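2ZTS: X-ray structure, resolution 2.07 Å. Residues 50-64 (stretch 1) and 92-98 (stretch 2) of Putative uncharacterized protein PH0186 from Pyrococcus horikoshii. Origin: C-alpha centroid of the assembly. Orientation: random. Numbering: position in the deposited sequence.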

ATOM      1  N   PHE C  50      20.671  25.066 -17.350  1.00 27.10           N
ATOM      2  CA  PHE C  50      22.006  24.513 -17.187  1.00 27.32           C
ATOM      3  C   PHE C  50      22.693  24.419 -18.540  1.00 28.03           C
ATOM      4  O   PHE C  50      23.861  24.768 -18.639  1.00 28.17           O
ATOM      5  CB  PHE C  50      21.917  23.134 -16.499  1.00 25.96           C
ATOM      6  CG  PHE C  50      23.200  22.297 -16.487  1.00 26.01           C
ATOM      7  CD1 PHE C  50      24.272  22.621 -15.661  1.00 28.65           C
ATOM      8  CD2 PHE C  50      23.256  21.100 -17.133  1.00 25.76           C
ATOM      9  CE1 PHE C  50      25.383  21.817 -15.577  1.00 25.65           C
ATOM     10  CE2 PHE C  50      24.396  20.265 -17.035  1.00 25.93           C
ATOM     11  CZ  PHE C  50      25.436  20.630 -16.254  1.00 25.10           C
ATOM     12  N   ILE C  51      22.019  23.874 -19.552  1.00 27.40           N
ATOM     13  CA  ILE C  51      22.632  23.702 -20.864  1.00 27.43           C
ATOM     14  C   ILE C  51      22.779  25.052 -21.558  1.00 28.35           C
ATOM     15  O   ILE C  51      23.849  25.384 -22.070  1.00 28.10           O
ATOM     16  CB  ILE C  51      21.812  22.784 -21.778  1.00 27.59           C
ATOM     17  CG1 ILE C  51      21.751  21.358 -21.238  1.00 26.44           C
ATOM     18  CG2 ILE C  51      22.414  22.719 -23.196  1.00 26.77           C
ATOM     19  CD1 ILE C  51      23.074  20.681 -21.088  1.00 28.64           C
ATOM     20  N   TYR C  52      21.705  25.833 -21.533  1.00 28.62           N
ATOM     21  CA  TYR C  52      21.682  27.102 -22.228  1.00 29.44           C
ATOM     22  C   TYR C  52      22.665  28.107 -21.646  1.00 31.12           C
ATOM     23  O   TYR C  52      23.377  28.768 -22.400  1.00 30.86           O
ATOM     24  CB  TYR C  52      20.326  27.733 -22.202  1.00 29.24           C
ATOM     25  CG  TYR C  52      20.274  28.989 -23.031  1.00 28.19           C
ATOM     26  CD1 TYR C  52      20.251  28.907 -24.401  1.00 30.33           C
ATOM     27  CD2 TYR C  52      20.264  30.251 -22.444  1.00 27.46           C
ATOM     28  CE1 TYR C  52      20.238  30.081 -25.207  1.00 30.86           C
ATOM     29  CE2 TYR C  52      20.237  31.441 -23.249  1.00 30.13           C
ATOM     30  CZ  TYR C  52      20.222  31.336 -24.621  1.00 30.01           C
ATOM     31  OH  TYR C  52      20.191  32.455 -25.469  1.00 27.70           O
ATOM     32  N   LYS C  53      22.664  28.244 -20.327  1.00 30.99           N
ATOM     33  CA  LYS C  53      23.613  29.114 -19.663  1.00 32.83           C
ATOM     34  C   LYS C  53      25.039  28.549 -19.741  1.00 33.13           C
ATOM     35  O   LYS C  53      26.006  29.292 -19.839  1.00 31.39           O
ATOM     36  CB  LYS C  53      23.247  29.369 -18.205  1.00 32.03           C
ATOM     37  CG  LYS C  53      22.026  30.219 -18.018  1.00 34.91           C
ATOM     38  CD  LYS C  53      22.169  31.567 -18.733  1.00 37.97           C
ATOM     39  CE  LYS C  53      21.234  32.635 -18.218  1.00 39.13           C
ATOM     40  NZ  LYS C  53      21.237  33.798 -19.142  1.00 42.76           N
ATOM     41  N   GLY C  54      25.168  27.242 -19.663  1.00 33.28           N
ATOM     42  CA  GLY C  54      26.452  26.659 -19.919  1.00 35.11           C
ATOM     43  C   GLY C  54      27.047  27.225 -21.216  1.00 36.76           C
ATOM     44  O   GLY C  54      28.162  27.706 -21.208  1.00 37.76           O
ATOM     45  N   ALA C  55      26.287  27.176 -22.301  1.00 37.92           N
ATOM     46  CA  ALA C  55      26.736  27.627 -23.606  1.00 39.23           C
ATOM     47  C   ALA C  55      26.902  29.156 -23.736  1.00 40.82           C
ATOM     48  O   ALA C  55      27.909  29.627 -24.287  1.00 41.67           O
ATOM     49  CB  ALA C  55      25.784  27.112 -24.696  1.00 38.18           C
ATOM     50  N   GLU C  56      25.910  29.904 -23.254  1.00 42.66           N
ATOM     51  CA  GLU C  56      25.802  31.338 -23.460  1.00 44.22           C
ATOM     52  C   GLU C  56      26.709  32.126 -22.537  1.00 44.59           C
ATOM     53  O   GLU C  56      27.291  33.104 -22.945  1.00 44.85           O
ATOM     54  CB  GLU C  56      24.356  31.802 -23.217  1.00 44.95           C
ATOM     55  CG  GLU C  56      24.110  33.271 -23.562  1.00 48.67           C
ATOM     56  CD  GLU C  56      23.273  34.046 -22.565  1.00 51.80           C
ATOM     57  OE1 GLU C  56      22.878  33.502 -21.507  1.00 55.19           O
ATOM     58  OE2 GLU C  56      22.997  35.235 -22.852  1.00 55.16           O
ATOM     59  N   GLU C  57      26.779  31.751 -21.267  1.00 44.98           N
ATOM     60  CA  GLU C  57      27.531  32.533 -20.274  1.00 45.24           C
ATOM     61  C   GLU C  57      28.947  31.988 -20.101  1.00 44.19           C
ATOM     62  O   GLU C  57      29.874  32.752 -19.902  1.00 45.29           O
ATOM     63  CB  GLU C  57      26.812  32.549 -18.895  1.00 45.72           C
ATOM     64  CG  GLU C  57      26.035  33.807 -18.531  1.00 48.50           C
ATOM     65  CD  GLU C  57      26.081  34.087 -17.037  1.00 52.01           C
ATOM     66  OE1 GLU C  57      25.383  33.371 -16.287  1.00 53.61           O
ATOM     67  OE2 GLU C  57      26.813  35.021 -16.605  1.00 53.58           O
ATOM     68  N   TYR C  58      29.104  30.670 -20.144  1.00 43.02           N
ATOM     69  CA  TYR C  58      30.388  30.020 -19.828  1.00 41.78           C
ATOM     70  C   TYR C  58      31.036  29.332 -21.010  1.00 40.92           C
ATOM     71  O   TYR C  58      32.044  28.697 -20.833  1.00 41.58           O
ATOM     72  CB  TYR C  58      30.232  29.008 -18.668  1.00 41.01           C
ATOM     73  CG  TYR C  58      29.464  29.553 -17.496  1.00 40.26           C
ATOM     74  CD1 TYR C  58      29.964  30.617 -16.760  1.00 41.33           C
ATOM     75  CD2 TYR C  58      28.212  29.023 -17.130  1.00 40.79           C
ATOM     76  CE1 TYR C  58      29.269  31.163 -15.693  1.00 39.31           C
ATOM     77  CE2 TYR C  58      27.481  29.562 -16.036  1.00 40.88           C
ATOM     78  CZ  TYR C  58      28.035  30.629 -15.328  1.00 41.10           C
ATOM     79  OH  TYR C  58      27.377  31.187 -14.296  1.00 38.49           O
ATOM     80  N   GLY C  59      30.459  29.419 -22.205  1.00 41.13           N
ATOM     81  CA  GLY C  59      31.081  28.875 -23.400  1.00 40.68           C
ATOM     82  C   GLY C  59      31.288  27.374 -23.441  1.00 40.52           C
ATOM     83  O   GLY C  59      32.099  26.910 -24.236  1.00 41.79           O
ATOM     84  N   GLU C  60      30.586  26.598 -22.599  1.00 39.18           N
ATOM     85  CA  GLU C  60      30.716  25.139 -22.600  1.00 37.35           C
ATOM     86  C   GLU C  60      29.618  24.526 -23.483  1.00 36.13           C
ATOM     87  O   GLU C  60      28.434  24.827 -23.324  1.00 35.57           O
ATOM     88  CB  GLU C  60      30.657  24.585 -21.157  1.00 38.55           C
ATOM     89  CG  GLU C  60      31.511  25.356 -20.114  1.00 38.89           C
ATOM     90  CD  GLU C  60      31.602  24.689 -18.716  1.00 40.48           C
ATOM     91  OE1 GLU C  60      30.646  23.997 -18.262  1.00 35.99           O
ATOM     92  OE2 GLU C  60      32.645  24.889 -18.020  1.00 41.61           O
ATOM     93  N   PRO C  61      29.989  23.694 -24.449  1.00 34.46           N
ATOM     94  CA  PRO C  61      28.971  23.073 -25.315  1.00 33.20           C
ATOM     95  C   PRO C  61      28.113  22.092 -24.530  1.00 32.29           C
ATOM     96  O   PRO C  61      28.648  21.445 -23.637  1.00 32.07           O
ATOM     97  CB  PRO C  61      29.790  22.338 -26.396  1.00 34.11           C
ATOM     98  CG  PRO C  61      31.251  22.912 -26.279  1.00 34.18           C
ATOM     99  CD  PRO C  61      31.373  23.329 -24.825  1.00 34.36           C
ATOM    100  N   GLY C  62      26.830  21.987 -24.862  1.00 31.06           N
ATOM    101  CA  GLY C  62      25.896  21.114 -24.177  1.00 30.03           C
ATOM    102  C   GLY C  62      24.925  20.346 -25.043  1.00 28.88           C
ATOM    103  O   GLY C  62      24.494  20.797 -26.107  1.00 29.86           O
ATOM    104  N   VAL C  63      24.593  19.144 -24.596  1.00 27.16           N
ATOM    105  CA  VAL C  63      23.616  18.322 -25.258  1.00 26.60           C
ATOM    106  C   VAL C  63      22.350  18.172 -24.374  1.00 25.49           C
ATOM    107  O   VAL C  63      22.418  17.655 -23.289  1.00 26.73           O
ATOM    108  CB  VAL C  63      24.184  16.957 -25.612  1.00 25.04           C
ATOM    109  CG1 VAL C  63      23.137  16.117 -26.268  1.00 24.77           C
ATOM    110  CG2 VAL C  63      25.423  17.090 -26.520  1.00 27.03           C
ATOM    111  N   PHE C  64      21.207  18.584 -24.884  1.00 24.96           N
ATOM    112  CA  PHE C  64      19.961  18.378 -24.217  1.00 24.56           C
ATOM    113  C   PHE C  64      19.243  17.268 -24.920  1.00 24.76           C
ATOM    114  O   PHE C  64      18.813  17.417 -26.074  1.00 23.47           O
ATOM    115  CB  PHE C  64      19.187  19.677 -24.222  1.00 25.68           C
ATOM    116  CG  PHE C  64      18.006  19.705 -23.284  1.00 23.65           C
ATOM    117  CD1 PHE C  64      18.022  20.527 -22.191  1.00 22.41           C
ATOM    118  CD2 PHE C  64      16.849  18.950 -23.553  1.00 25.14           C
ATOM    119  CE1 PHE C  64      16.952  20.554 -21.303  1.00 24.25           C
ATOM    120  CE2 PHE C  64      15.758  18.978 -22.681  1.00 24.34           C
ATOM    121  CZ  PHE C  64      15.811  19.810 -21.548  1.00 23.10           C
ATOM    122  N   GLY C  92      27.055  25.438 -33.213  1.00 41.40           N
ATOM    123  CA  GLY C  92      27.554  24.169 -32.645  1.00 41.04           C
ATOM    124  C   GLY C  92      27.824  24.047 -31.113  1.00 39.39           C
ATOM    125  O   GLY C  92      28.467  23.088 -30.679  1.00 39.94           O
ATOM    126  N   LYS C  93      27.365  25.014 -30.318  1.00 38.20           N
ATOM    127  CA  LYS C  93      27.539  24.993 -28.871  1.00 37.36           C
ATOM    128  C   LYS C  93      26.395  24.254 -28.157  1.00 35.46           C
ATOM    129  O   LYS C  93      26.575  23.860 -27.021  1.00 34.73           O
ATOM    130  CB  LYS C  93      27.710  26.390 -28.276  1.00 37.45           C
ATOM    131  CG  LYS C  93      28.857  27.211 -28.878  1.00 41.03           C
ATOM    132  CD  LYS C  93      30.030  27.458 -27.923  1.00 45.81           C
ATOM    133  CE  LYS C  93      31.120  28.340 -28.566  1.00 48.65           C
ATOM    134  NZ  LYS C  93      31.683  27.797 -29.899  1.00 50.63           N
ATOM    135  N   ILE C  94      25.257  24.041 -28.820  1.00 33.19           N
ATOM    136  CA  ILE C  94      24.196  23.214 -28.245  1.00 32.46           C
ATOM    137  C   ILE C  94      23.681  22.266 -29.258  1.00 30.49           C
ATOM    138  O   ILE C  94      23.493  22.628 -30.393  1.00 30.38           O
ATOM    139  CB  ILE C  94      23.011  24.080 -27.750  1.00 33.24           C
ATOM    140  CG1 ILE C  94      23.422  24.973 -26.608  1.00 34.37           C
ATOM    141  CG2 ILE C  94      21.818  23.206 -27.305  1.00 33.27           C
ATOM    142  CD1 ILE C  94      22.247  25.883 -26.112  1.00 34.34           C
ATOM    143  N   ALA C  95      23.434  21.040 -28.860  1.00 28.63           N
ATOM    144  CA  ALA C  95      22.614  20.143 -29.670  1.00 27.65           C
ATOM    145  C   ALA C  95      21.413  19.692 -28.872  1.00 28.00           C
ATOM    146  O   ALA C  95      21.507  19.463 -27.636  1.00 27.16           O
ATOM    147  CB  ALA C  95      23.418  18.966 -30.104  1.00 27.48           C
ATOM    148  N   ILE C  96      20.285  19.541 -29.583  1.00 27.92           N
ATOM    149  CA  ILE C  96      19.061  18.978 -29.022  1.00 27.41           C
ATOM    150  C   ILE C  96      18.828  17.675 -29.727  1.00 28.40           C
ATOM    151  O   ILE C  96      18.779  17.638 -30.970  1.00 28.19           O
ATOM    152  CB  ILE C  96      17.803  19.878 -29.183  1.00 26.56           C
ATOM    153  CG1 ILE C  96      17.967  21.211 -28.452  1.00 25.69           C
ATOM    154  CG2 ILE C  96      16.564  19.110 -28.631  1.00 26.18           C
ATOM    155  CD1 ILE C  96      16.895  22.338 -28.825  1.00 26.67           C
ATOM    156  N   VAL C  97      18.716  16.610 -28.918  1.00 27.53           N
ATOM    157  CA  VAL C  97      18.444  15.262 -29.373  1.00 27.68           C
ATOM    158  C   VAL C  97      17.067  14.828 -28.896  1.00 27.50           C
ATOM    159  O   VAL C  97      16.864  14.552 -27.681  1.00 25.92           O
ATOM    160  CB  VAL C  97      19.462  14.293 -28.782  1.00 27.63           C
ATOM    161  CG1 VAL C  97      19.135  12.898 -29.200  1.00 26.29           C
ATOM    162  CG2 VAL C  97      20.928  14.684 -29.166  1.00 27.15           C
ATOM    163  N   ASP C  98      16.138  14.672 -29.829  1.00 28.10           N
ATOM    164  CA  ASP C  98      14.759  14.356 -29.448  1.00 28.97           C
ATOM    165  C   ASP C  98      14.207  12.944 -29.816  1.00 31.75           C
ATOM    166  O   ASP C  98      13.002  12.740 -29.786  1.00 31.82           O
ATOM    167  CB  ASP C  98      13.835  15.530 -29.830  1.00 28.81           C
ATOM    168  CG  ASP C  98      13.592  15.647 -31.336  1.00 28.36           C
ATOM    169  OD1 ASP C  98      14.174  14.866 -32.128  1.00 27.81           O
ATOM    170  OD2 ASP C  98      12.820  16.505 -31.795  1.00 29.43           O
TER

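The apolar centre of the contact is I94, a buried strand residue whose side chain lies beneath the helix of stretch 1. Its CB leaves the sheet on the face that also carries the CB atoms of F64 and I96, and with chi1 m and chi2 t the side chain reaches toward the helix. CG1 of I94 lies 3.7 Å from CB of A55, CG2 of I94 is 4.2 Å from CG2 of I51, and CD1 of I94 comes within 4.0 Å of CD1 of Y52, approaching that ring obliquely. I51 and A55 are one helical turn apart and both direct CA-to-CB toward the strand. Y52 starts from a CB that points away, but its t rotamer carries the ring atom CD1 back to the isoleucine, while its OH is hydrogen-bonded elsewhere in the structure.

Small residues allow this close packing. The methyl group of A55 sits 4.1 Å from both O and CB of K93, so the helix packs closely against the residue leading into the strand. At G62 there is no room for a side chain: an ideal CB would lie 2.8 Å from CG2 of I51 and clash. The helix runs nearly antiparallel to strand 94-97, at 161°, with a closest axial approach of 9.7 Å.

On the other face of the sheet V63 and A95 are paired in register, and CG1 of V63 packs against CG2 of V97 at 3.9 Å. Both valines adopt the t rotamer, and their buried, beta-branched side chains suit extended backbone.

Strands 62-64 and 94-97 are parallel neighbours, and the backbone joins them through four hydrogen bonds. G62 N donates to K93 O (2.9 Å), A95 N to G62 O (3.0 Å), F64 N to A95 O (2.9 Å) and V97 N to F64 O (3.0 Å). The alternation is that of a parallel ladder: G62 and F64 use both N and O, whereas V63 lies between them and contributes a CA-H...O contact, its CA being 3.4 Å from A95 O. K93 O also receives such a contact from CA of P61, at 3.0 Å.

Toward the polar edge, P61 and K93 lead into the paired strands. The other stretch covers 84 Å² of K93, whose CD is 4.3 Å from O of G59, where positive phi favours glycine as the chain leaves the helix. Farther out, K53 NZ and E56 OE1 form a salt bridge of 2.9 Å within the helix, remote from the strand.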